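Local coordinates for protein pyridoxal kinase (Lactobacillus plantarum, PDB 3H74) that probably catalyses the ATP-dependent phosphorylation of pyridoxal to pyridoxal 5'-phosphate, as a ribokinase-like vitamin B6 kinase, at residues A[41-46]-A[51-56]; A[80-85]-A[118-123]; A[189-192]-A[198-201]. One frame throughout, in Å; residues are numbered along the deposited sequence.

Interaction 1 of 3, residues A[41-46]-A[51-56]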
loop_
_atom_site.group_PDB
_atom_site.type_symbol
_atom_site.label_atom_id
_atom_site.label_comp_id
_atom_site.label_asym_id
_atom_site.label_seq_id
_atom_site.Cartn_x
_atom_site.Cartn_y
_atom_site.Cartn_z
ATOM N N LEU A 41 -9.515 3.934 13.279
ATOM C CA LEU A 41 -10.568 2.932 13.404
ATOM C C LEU A 41 -11.894 3.601 13.047
ATOM O O LEU A 41 -12.273 4.605 13.666
ATOM C CB LEU A 41 -10.595 2.384 14.830
ATOM C CG LEU A 41 -11.647 1.324 15.138
ATOM C CD1 LEU A 41 -11.560 0.083 14.240
ATOM C CD2 LEU A 41 -11.545 0.936 16.608
ATOM N N LEU A 42 -12.594 3.059 12.053
ATOM C CA LEU A 42 -13.787 3.709 11.480
ATOM C C LEU A 42 -14.955 2.754 11.445
ATOM O O LEU A 42 -14.776 1.548 11.231
ATOM C CB LEU A 42 -13.531 4.177 10.046
ATOM C CG LEU A 42 -12.321 5.073 9.765
ATOM C CD1 LEU A 42 -11.048 4.261 9.486
ATOM C CD2 LEU A 42 -12.614 5.947 8.554
ATOM N N SER A 43 -16.164 3.293 11.586
ATOM C CA SER A 43 -17.379 2.480 11.456
ATOM C C SER A 43 -17.525 1.899 10.036
ATOM O O SER A 43 -17.989 0.757 9.859
ATOM C CB SER A 43 -18.616 3.299 11.814
ATOM O OG SER A 43 -18.648 4.499 11.055
ATOM N N THR A 44 -17.171 2.711 9.039
ATOM C CA THR A 44 -17.189 2.325 7.623
ATOM C C THR A 44 -16.048 3.082 6.955
ATOM O O THR A 44 -15.523 4.046 7.521
ATOM C CB THR A 44 -18.494 2.763 6.888
ATOM O OG1 THR A 44 -18.514 4.195 6.752
ATOM C CG2 THR A 44 -19.768 2.301 7.590
ATOM N N HIS A 45 -15.684 2.703 5.728
ATOM C CA HIS A 45 -14.759 3.557 5.004
ATOM C C HIS A 45 -15.441 4.868 4.605
ATOM O O HIS A 45 -16.648 5.061 4.813
ATOM C CB HIS A 45 -14.027 2.841 3.848
ATOM C CG HIS A 45 -14.897 2.413 2.705
ATOM N ND1 HIS A 45 -15.663 3.293 1.965
ATOM C CD2 HIS A 45 -15.058 1.196 2.133
ATOM C CE1 HIS A 45 -16.272 2.626 0.997
ATOM N NE2 HIS A 45 -15.928 1.353 1.085
ATOM N N THR A 46 -14.637 5.775 4.065
ATOM C CA THR A 46 -15.069 7.151 3.844
ATOM C C THR A 46 -15.691 7.410 2.466
ATOM O O THR A 46 -15.918 8.569 2.103
ATOM C CB THR A 46 -13.889 8.131 4.086
ATOM O OG1 THR A 46 -12.743 7.692 3.350
ATOM C CG2 THR A 46 -13.523 8.180 5.560
ATOM N N THR A 51 -20.761 10.268 6.677
ATOM C CA THR A 51 -19.695 10.538 7.630
ATOM C C THR A 51 -19.537 9.399 8.635
ATOM O O THR A 51 -20.459 9.112 9.387
ATOM C CB THR A 51 -19.999 11.837 8.385
ATOM O OG1 THR A 51 -20.141 12.900 7.427
ATOM C CG2 THR A 51 -18.873 12.181 9.344
ATOM N N PRO A 52 -18.374 8.721 8.629
ATOM C CA PRO A 52 -18.192 7.639 9.589
ATOM C C PRO A 52 -17.859 8.097 11.001
ATOM O O PRO A 52 -17.437 9.240 11.222
ATOM C CB PRO A 52 -17.033 6.821 9.006
ATOM C CG PRO A 52 -16.457 7.601 7.924
ATOM C CD PRO A 52 -17.235 8.856 7.706
ATOM N N ALA A 53 -18.055 7.179 11.945
ATOM C CA ALA A 53 -17.662 7.369 13.338
ATOM C C ALA A 53 -16.232 6.854 13.483
ATOM O O ALA A 53 -15.963 5.675 13.220
ATOM C CB ALA A 53 -18.597 6.608 14.257
ATOM N N VAL A 54 -15.312 7.718 13.890
ATOM C CA VAL A 54 -13.888 7.425 13.815
ATOM C C VAL A 54 -13.221 7.641 15.162
ATOM O O VAL A 54 -13.439 8.674 15.809
ATOM C CB VAL A 54 -13.207 8.351 12.780
ATOM C CG1 VAL A 54 -11.690 8.106 12.712
ATOM C CG2 VAL A 54 -13.835 8.181 11.393
ATOM N N VAL A 55 -12.405 6.678 15.584
ATOM C CA VAL A 55 -11.582 6.827 16.782
ATOM C C VAL A 55 -10.238 7.414 16.375
ATOM O O VAL A 55 -9.569 6.900 15.471
ATOM C CB VAL A 55 -11.334 5.485 17.488
ATOM C CG1 VAL A 55 -10.573 5.712 18.794
ATOM C CG2 VAL A 55 -12.640 4.772 17.761
ATOM N N ASP A 56 -9.856 8.500 17.047
ATOM C CA ASP A 56 -8.546 9.100 16.894
ATOM C C ASP A 56 -7.544 8.262 17.689
ATOM O O ASP A 56 -7.643 8.162 18.907
ATOM C CB ASP A 56 -8.605 10.542 17.411
ATOM C CG ASP A 56 -7.306 11.301 17.231
ATOM O OD1 ASP A 56 -6.313 10.712 16.778
ATOM O OD2 ASP A 56 -7.285 12.518 17.551
#

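Interaction 2 of 3, residues A[80-85]-A[118-123]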
loop_
_atom_site.group_PDB
_atom_site.type_symbol
_atom_site.label_atom_id
_atom_site.label_comp_id
_atom_site.label_asym_id
_atom_site.label_seq_id
_atom_site.Cartn_x
_atom_site.Cartn_y
_atom_site.Cartn_z
ATOM N N ILE A 80 3.282 -0.452 5.549
ATOM C CA ILE A 80 2.580 0.724 6.062
ATOM C C ILE A 80 1.678 1.259 4.967
ATOM O O ILE A 80 2.160 1.577 3.869
ATOM C CB ILE A 80 3.552 1.858 6.521
ATOM C CG1 ILE A 80 4.716 1.312 7.367
ATOM C CG2 ILE A 80 2.784 2.976 7.214
ATOM C CD1 ILE A 80 4.325 0.591 8.660
ATOM N N GLY A 81 0.382 1.327 5.251
ATOM C CA GLY A 81 -0.585 1.940 4.346
ATOM C C GLY A 81 -1.006 3.296 4.880
ATOM O O GLY A 81 -0.198 4.022 5.447
ATOM N N TYR A 82 -2.277 3.640 4.689
ATOM C CA TYR A 82 -2.811 4.918 5.159
ATOM C C TYR A 82 -2.462 5.163 6.627
ATOM O O TYR A 82 -2.736 4.317 7.481
ATOM C CB TYR A 82 -4.334 4.947 4.981
ATOM C CG TYR A 82 -5.003 6.183 5.536
ATOM C CD1 TYR A 82 -5.294 7.269 4.715
ATOM C CD2 TYR A 82 -5.350 6.266 6.885
ATOM C CE1 TYR A 82 -5.917 8.409 5.226
ATOM C CE2 TYR A 82 -5.963 7.409 7.407
ATOM C CZ TYR A 82 -6.239 8.471 6.562
ATOM O OH TYR A 82 -6.857 9.612 7.040
ATOM N N VAL A 83 -1.889 6.329 6.914
ATOM C CA VAL A 83 -1.544 6.703 8.289
ATOM C C VAL A 83 -2.531 7.758 8.798
ATOM O O VAL A 83 -3.318 7.489 9.712
ATOM C CB VAL A 83 -0.069 7.160 8.426
ATOM C CG1 VAL A 83 0.220 7.571 9.852
ATOM C CG2 VAL A 83 0.872 6.047 8.011
ATOM N N GLY A 84 -2.498 8.948 8.205
ATOM C CA GLY A 84 -3.553 9.938 8.418
ATOM C C GLY A 84 -3.196 11.202 9.162
ATOM O O GLY A 84 -3.961 12.162 9.116
ATOM N N SER A 85 -2.058 11.213 9.845
ATOM C CA SER A 85 -1.587 12.432 10.512
ATOM C C SER A 85 -0.075 12.500 10.557
ATOM O O SER A 85 0.611 11.471 10.506
ATOM C CB SER A 85 -2.160 12.534 11.928
ATOM O OG SER A 85 -1.587 11.547 12.773
ATOM N N GLN A 118 -8.685 15.090 0.778
ATOM C CA GLN A 118 -9.204 16.047 1.731
ATOM C C GLN A 118 -8.581 15.802 3.109
ATOM O O GLN A 118 -8.521 14.741 3.573
ATOM C CB GLN A 118 -10.758 15.985 1.744
ATOM C CG GLN A 118 -11.371 16.314 0.271
ATOM C CD GLN A 118 -12.914 16.727 0.114
ATOM O OE1 GLN A 118 -13.868 15.899 -0.025
ATOM N NE2 GLN A 118 -13.088 18.013 -0.060
ATOM N N GLY A 119 -8.005 16.832 3.660
ATOM C CA GLY A 119 -7.361 16.752 4.966
ATOM C C GLY A 119 -5.840 16.669 4.973
ATOM O O GLY A 119 -5.217 16.856 5.969
ATOM N N PHE A 120 -5.288 16.350 3.805
ATOM C CA PHE A 120 -3.838 16.293 3.626
ATOM C C PHE A 120 -3.302 17.572 2.991
ATOM O O PHE A 120 -3.910 18.140 2.076
ATOM C CB PHE A 120 -3.430 15.093 2.763
ATOM C CG PHE A 120 -3.615 13.746 3.430
ATOM C CD1 PHE A 120 -3.729 13.621 4.819
ATOM C CD2 PHE A 120 -3.627 12.590 2.655
ATOM C CE1 PHE A 120 -3.884 12.367 5.411
ATOM C CE2 PHE A 120 -3.778 11.336 3.236
ATOM C CZ PHE A 120 -3.902 11.221 4.617
ATOM N N ASP A 121 -2.149 18.007 3.483
ATOM C CA ASP A 121 -1.502 19.219 2.999
ATOM C C ASP A 121 -0.005 18.981 2.802
ATOM O O ASP A 121 0.473 17.850 2.947
ATOM C CB ASP A 121 -1.762 20.373 3.977
ATOM C CG ASP A 121 -1.355 20.040 5.411
ATOM O OD1 ASP A 121 -0.572 19.086 5.626
ATOM O OD2 ASP A 121 -1.819 20.740 6.337
ATOM N N GLN A 122 0.739 20.041 2.486
ATOM C CA GLN A 122 2.183 19.938 2.278
ATOM C C GLN A 122 2.946 19.433 3.502
ATOM O O GLN A 122 3.967 18.761 3.360
ATOM C CB GLN A 122 2.760 21.268 1.799
ATOM C CG GLN A 122 2.577 21.498 0.304
ATOM C CD GLN A 122 3.486 20.621 -0.548
ATOM O OE1 GLN A 122 4.701 20.561 -0.335
ATOM N NE2 GLN A 122 2.898 19.942 -1.524
ATOM N N ASP A 123 2.449 19.755 4.693
ATOM C CA ASP A 123 3.039 19.244 5.928
ATOM C C ASP A 123 2.957 17.719 5.966
ATOM O O ASP A 123 3.902 17.057 6.389
ATOM C CB ASP A 123 2.347 19.838 7.161
ATOM C CG ASP A 123 2.783 21.270 7.458
ATOM O OD1 ASP A 123 3.844 21.707 6.960
ATOM O OD2 ASP A 123 2.054 21.948 8.209
#

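Interaction 3 of 3, residues A[189-192]-A[198-201]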
loop_
_atom_site.group_PDB
_atom_site.type_symbol
_atom_site.label_atom_id
_atom_site.label_comp_id
_atom_site.label_asym_id
_atom_site.label_seq_id
_atom_site.Cartn_x
_atom_site.Cartn_y
_atom_site.Cartn_z
ATOM N N CYS A 189 2.482 -1.403 -13.205
ATOM C CA CYS A 189 3.568 -0.845 -12.412
ATOM C C CYS A 189 4.784 -0.533 -13.263
ATOM O O CYS A 189 5.167 -1.311 -14.141
ATOM C CB CYS A 189 3.961 -1.842 -11.318
ATOM S SG CYS A 189 2.692 -2.124 -10.057
ATOM N N ALA A 190 5.399 0.606 -12.979
ATOM C CA ALA A 190 6.659 0.975 -13.613
ATOM C C ALA A 190 7.712 1.217 -12.557
ATOM O O ALA A 190 7.422 1.782 -11.503
ATOM C CB ALA A 190 6.484 2.207 -14.475
ATOM N N TRP A 191 8.939 0.799 -12.848
ATOM C CA TRP A 191 10.049 0.937 -11.912
ATOM C C TRP A 191 11.372 0.899 -12.679
ATOM O O TRP A 191 11.401 0.544 -13.865
ATOM C CB TRP A 191 10.000 -0.175 -10.851
ATOM C CG TRP A 191 10.444 -1.509 -11.353
ATOM C CD1 TRP A 191 11.647 -2.104 -11.115
ATOM C CD2 TRP A 191 9.702 -2.423 -12.176
ATOM N NE1 TRP A 191 11.707 -3.317 -11.742
ATOM C CE2 TRP A 191 10.529 -3.540 -12.403
ATOM C CE3 TRP A 191 8.419 -2.406 -12.746
ATOM C CZ2 TRP A 191 10.120 -4.634 -13.167
ATOM C CZ3 TRP A 191 8.016 -3.496 -13.516
ATOM C CH2 TRP A 191 8.864 -4.593 -13.714
ATOM N N LEU A 192 12.458 1.253 -11.997
ATOM C CA LEU A 192 13.792 1.195 -12.596
ATOM C C LEU A 192 14.474 -0.113 -12.239
ATOM O O LEU A 192 14.509 -0.496 -11.071
ATOM C CB LEU A 192 14.651 2.364 -12.110
ATOM C CG LEU A 192 14.224 3.791 -12.463
ATOM C CD1 LEU A 192 15.100 4.787 -11.722
ATOM C CD2 LEU A 192 14.251 4.052 -13.964
ATOM N N VAL A 198 13.756 1.891 -17.406
ATOM C CA VAL A 198 12.357 1.838 -16.991
ATOM C C VAL A 198 11.755 0.512 -17.425
ATOM O O VAL A 198 11.774 0.152 -18.611
ATOM C CB VAL A 198 11.536 3.015 -17.572
ATOM C CG1 VAL A 198 10.039 2.858 -17.256
ATOM C CG2 VAL A 198 12.055 4.340 -17.042
ATOM N N GLN A 199 11.244 -0.225 -16.448
ATOM C CA GLN A 199 10.536 -1.460 -16.718
ATOM C C GLN A 199 9.055 -1.277 -16.420
ATOM O O GLN A 199 8.666 -0.406 -15.640
ATOM C CB GLN A 199 11.116 -2.613 -15.896
ATOM C CG GLN A 199 12.589 -2.928 -16.175
ATOM C CD GLN A 199 12.867 -3.313 -17.622
ATOM O OE1 GLN A 199 11.989 -3.805 -18.338
ATOM N NE2 GLN A 199 14.100 -3.088 -18.060
ATOM N N TYR A 200 8.231 -2.088 -17.042
ATOM C CA TYR A 200 6.787 -2.029 -16.860
ATOM C C TYR A 200 6.192 -3.383 -16.883
ATOM O O TYR A 200 6.544 -4.216 -17.664
ATOM C CB TYR A 200 6.161 -1.188 -17.979
ATOM C CG TYR A 200 4.642 -1.075 -17.975
ATOM C CD1 TYR A 200 4.009 -0.097 -17.232
ATOM C CD2 TYR A 200 3.858 -1.904 -18.712
ATOM C CE1 TYR A 200 2.650 0.027 -17.214
ATOM C CE2 TYR A 200 2.513 -1.748 -18.722
ATOM C CZ TYR A 200 1.903 -0.796 -17.962
ATOM O OH TYR A 200 0.550 -0.688 -17.962
ATOM N N CYS A 201 5.238 -3.616 -16.050
ATOM C CA CYS A 201 4.374 -4.726 -16.279
ATOM C C CYS A 201 2.971 -4.340 -15.892
ATOM O O CYS A 201 2.750 -3.615 -15.009
ATOM C CB CYS A 201 4.806 -5.937 -15.543
ATOM S SG CYS A 201 4.868 -5.776 -13.860
#

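Interaction 1 of 3, residues A[41-46]-A[51-56]
Leu41-Ser43 and Ala53-Val55 form a short antiparallel beta hairpin at the margin of the mixed sheet of this ribokinase-like fold. Leu41 and Val55 are a hydrogen-bonded pair, in which Val55 N donates to Leu41 O at 2.8 Å, and Leu42 faces Val54 as a non-hydrogen-bonded pair. The strand bends sharply at Ser43, and the pairing passes partly to a side chain: Ser43 N donates to Ala53 O (2.9 Å, 143° at hydrogen), while Ser43 OG accepts from Ala53 N at 2.9 Å. That hydroxyl reaches back because chi1 of 53° turns OG in over its own backbone. Leu42 and Val54 lie side by side on one face, CD2 against CG2 at 3.8 Å; Leu41 and Val55 do so on the other, more loosely, CB to CB at 4.2 Å. Past this bend, Pro52 offers its ring: CB lies 3.5 Å from Thr44 O, and CG meets Thr46 CG2 at 3.8 Å. His45 turns from the hairpin, its NE2 bonded to Arg258 O. Strand 54-55 is one of the sheet's two edge strands within this chain; strand 32-42 joins it to strand 4-13, whose Leu12 pairs through the backbone with Leu42.

Interaction 2 of 3, residues A[80-85]-A[118-123]
No backbone hydrogen bond joins the chain around Tyr82 and Gly84 to that around Phe120; the closest approach of the two traces is Gly84 CA to Phe120 CA at 8.0 Å, a gap bridged by aromatic side chains. Phe120 reaches across with the far end of its ring. Its CZ comes to 3.5 Å from Tyr82 CE1, and CE2 stands 4.1 Å from the same carbon. The two rings are turned 29° against each other, with centroids 5.8 Å distant, so the near-parallel rings are displaced and barely overlap instead of forming a full stack. In Tyr82 the ring is carried out toward Phe120 by a first torsion of 175°, which sets CG opposite the backbone N.

Gly84 adds the backbone part of the contact. Its carbonyl O lies in the plane of the Phe120 ring, at the edge, 3.7 Å from CE1, where the polarised ring hydrogens point. Gly84 CA is 4.0 Å from Phe120 CZ. A side chain at Gly84 would run into Tyr82 CE2, and its backbone angles themselves call for glycine. The 80-85 segment leads into helix 86-98, which Ser85 N-caps through OG to Leu88 N; 118-123 likewise runs into helix 122-131, with Asp121 as N-cap and its OD1 on Tyr124 N. The contact joins the N-terminal ends of two helices, one entered from strand 77-80 of the central sheet, the other from the small hairpin of strands 111-112 and 115-116.

Tyr124, in the first turn of helix 122-131, braces this arrangement: its ring stacks with Phe120 and its OH bonds to Gly84 N. On the side of the central sheet, Tyr82 O is held by Thr39 OG1, and the Tyr82 side chain touches Asp11 of strand 4-13.

Interaction 3 of 3, residues A[189-192]-A[198-201]
Gln199 CB sits over one face of the Trp191 indole, 3.6 Å from the centroid of its six-membered ring and 13° off the normal, a CH-pi contact. Cys201 SG approaches the same ring obliquely, 3.9 Å from CZ3. A chi1 of 75° folds the indole back across the neighbouring strand. Beneath it runs a regular antiparallel ladder: Trp191 and Gln199 exchange two hydrogen bonds, the one from Gln199 N to Trp191 O being 2.7 Å long and almost straight at 175°, and Cys189 and Cys201 exchange another two. On the opposite face of the sheet Leu192 CD2 meets Val198 CG2 at 3.8 Å.

Farther out, Leu231, Ala232 and Leu235 of helix 231-251 pack on the indole, whereas helix 159-167 takes the Leu192 face through Leu163 and Pro164. The Gln199 chain bends away so that NE2 binds Asp193 OD2, and Tyr200 OH bonds to Val181 O. Replacing Trp191 by an alanine would probably take the ring face from Gln199 CB and the sulfur-aromatic neighbour from Cys201 SG, and open a gap beneath helix 231-251. The four backbone bonds thus fix the register, while the CH-pi contact and helix packing fix how the indole lies across the strand.

How the interactions relate
Interactions 1 and 3 are both antiparallel hairpin pairings, but they belong to separate sheets: 41-46 with 51-56 closes the edge of the large mixed sheet, while 189-192 with 198-201 is part of the three-stranded sheet, their centres about 35 Å apart on opposite sides of the chain's centre. Interaction 1 lies at the surface and partly replaces backbone pairing by a serine hydroxyl; interaction 3 is partly buried between two helices and keeps a full ladder. Interaction 2, also a surface contact, has no hydrogen bond across it and rests on displaced aromatic rings and a glycine backbone. It lies nearer to interaction 1, with centres about 15 Å apart, and strand 4-13 borders both.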